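Local structure of aquaporin AqpM (Methanothermobacter marburgensis str. Marburg, 2F2B) at residues G205-D210 / D217-Y222. The protein forms a membrane channel that lets water move osmotically in both directions and also passes some glycerol transiently. Numbering follows the deposited sequence.
Sequences GPYLND and DLWNYY
Y207, on helix 200-214, comes closest through its CA to L218 in the loop leading to helix 224-243, the two CA atoms 6.3 Å apart. No direct hydrogen bond joins the segments; a water bridges them, donating to Y207 O at 2.9 Å and accepting from L218 N. D217 OD1 receives W219 N in an Asx turn (3.3 Å, N-H...O 141°), and L218 O takes Y221 N.

Y207 points toward the loop, which meets one face of its ring and its edge. L218 CB sits over the centre of that face, 3.7 Å from the centroid, a CH-pi contact. W219 starts away from the helix, but with CG beside its own backbone N (chi1 -64°) its indole comes back over Y207 CB, with W219 CH2 3.7 Å from that carbon. The two rings form an edge-to-face pair, Y207 giving the edge, planes at 85°. Y222 CB packs on Y207 CE2 at 3.9 Å. Y207 OH passes Y221 CB (3.5 Å) and hydrogen-bonds T135 O; Y222 OH bonds P200 O.

This aromatic cluster ties the half-membrane helix 200-214, which begins within the second aquaporin NPA motif, to the connection into the last transmembrane helix.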
# COMPACT_ATOMS: atom_id res chain seq x y z
N GLY A 205 11.33 20.19 13.94
CA GLY A 205 11.38 20.94 12.70
C GLY A 205 10.14 21.79 12.44
O GLY A 205 10.23 23.01 12.28
N PRO A 206 8.96 21.15 12.37
CA PRO A 206 7.71 21.87 12.12
C PRO A 206 7.41 22.90 13.22
O PRO A 206 6.92 23.99 12.94
CB PRO A 206 6.68 20.75 12.08
CG PRO A 206 7.46 19.62 11.46
CD PRO A 206 8.77 19.70 12.23
N TYR A 207 7.70 22.55 14.47
CA TYR A 207 7.46 23.47 15.59
C TYR A 207 8.26 24.75 15.39
O TYR A 207 7.72 25.85 15.53
CB TYR A 207 7.88 22.82 16.92
CG TYR A 207 6.79 22.03 17.62
CD1 TYR A 207 5.79 21.37 16.90
CD2 TYR A 207 6.78 21.91 19.01
CE1 TYR A 207 4.81 20.62 17.55
CE2 TYR A 207 5.82 21.17 19.67
CZ TYR A 207 4.83 20.52 18.94
OH TYR A 207 3.88 19.78 19.60
N LEU A 208 9.53 24.61 15.06
CA LEU A 208 10.40 25.77 14.84
C LEU A 208 9.90 26.65 13.70
O LEU A 208 9.74 27.86 13.87
CB LEU A 208 11.83 25.31 14.55
CG LEU A 208 12.87 26.42 14.31
CD1 LEU A 208 12.94 27.31 15.54
CD2 LEU A 208 14.23 25.81 14.02
N ASN A 209 9.64 26.05 12.55
CA ASN A 209 9.17 26.81 11.41
C ASN A 209 7.77 27.40 11.60
O ASN A 209 7.48 28.49 11.10
CB ASN A 209 9.25 25.97 10.14
CG ASN A 209 10.69 25.75 9.69
OD1 ASN A 209 11.37 24.82 10.15
ND2 ASN A 209 11.16 26.61 8.81
N ASP A 210 6.89 26.69 12.31
CA ASP A 210 5.55 27.20 12.56
C ASP A 210 5.64 28.46 13.42
O ASP A 210 4.88 29.41 13.23
CB ASP A 210 4.68 26.17 13.30
CG ASP A 210 4.01 25.19 12.36
OD1 ASP A 210 3.88 25.51 11.16
OD2 ASP A 210 3.61 24.10 12.82
N ASP A 217 2.80 28.92 18.42
CA ASP A 217 3.66 28.48 19.51
C ASP A 217 3.13 27.17 20.09
O ASP A 217 2.18 27.16 20.88
CB ASP A 217 3.69 29.58 20.58
CG ASP A 217 4.52 29.20 21.79
OD1 ASP A 217 5.18 28.14 21.79
OD2 ASP A 217 4.52 30.00 22.75
N LEU A 218 3.75 26.06 19.71
CA LEU A 218 3.33 24.74 20.18
C LEU A 218 4.33 24.13 21.17
O LEU A 218 4.14 23.00 21.63
CB LEU A 218 3.19 23.79 18.98
CG LEU A 218 2.23 24.20 17.85
CD1 LEU A 218 2.43 23.29 16.64
CD2 LEU A 218 0.80 24.12 18.35
N TRP A 219 5.37 24.88 21.51
CA TRP A 219 6.40 24.39 22.41
C TRP A 219 5.93 23.84 23.75
O TRP A 219 6.62 23.02 24.37
CB TRP A 219 7.45 25.48 22.63
CG TRP A 219 8.18 25.82 21.37
CD1 TRP A 219 8.08 26.98 20.65
CD2 TRP A 219 9.10 24.98 20.66
NE1 TRP A 219 8.88 26.91 19.53
CE2 TRP A 219 9.51 25.69 19.51
CE3 TRP A 219 9.60 23.69 20.87
CZ2 TRP A 219 10.42 25.16 18.59
CZ3 TRP A 219 10.50 23.16 19.95
CH2 TRP A 219 10.90 23.90 18.82
N ASN A 220 4.76 24.27 24.20
CA ASN A 220 4.21 23.80 25.46
C ASN A 220 3.86 22.31 25.39
O ASN A 220 3.67 21.66 26.42
CB ASN A 220 2.98 24.63 25.82
CG ASN A 220 2.26 25.16 24.58
OD1 ASN A 220 1.57 24.41 23.89
ND2 ASN A 220 2.44 26.44 24.30
N TYR A 221 3.79 21.78 24.17
CA TYR A 221 3.46 20.37 23.96
C TYR A 221 4.69 19.53 23.64
O TYR A 221 4.63 18.30 23.64
CB TYR A 221 2.47 20.21 22.80
CG TYR A 221 1.13 20.87 22.99
CD1 TYR A 221 0.24 20.44 23.97
CD2 TYR A 221 0.73 21.91 22.15
CE1 TYR A 221 -1.02 21.02 24.11
CE2 TYR A 221 -0.53 22.50 22.28
CZ TYR A 221 -1.39 22.05 23.27
OH TYR A 221 -2.64 22.62 23.39
N TYR A 222 5.81 20.20 23.36
CA TYR A 222 7.02 19.49 22.97
C TYR A 222 7.49 18.37 23.89
O TYR A 222 8.00 17.36 23.41
CB TYR A 222 8.17 20.49 22.72
CG TYR A 222 9.33 19.88 21.95
CD1 TYR A 222 9.11 19.23 20.74
CD2 TYR A 222 10.63 19.92 22.46
CE1 TYR A 222 10.16 18.63 20.04
CE2 TYR A 222 11.69 19.32 21.77
CZ TYR A 222 11.44 18.67 20.57
OH TYR A 222 12.47 18.06 19.90
O HOH W 1 5.58 26.20 17.46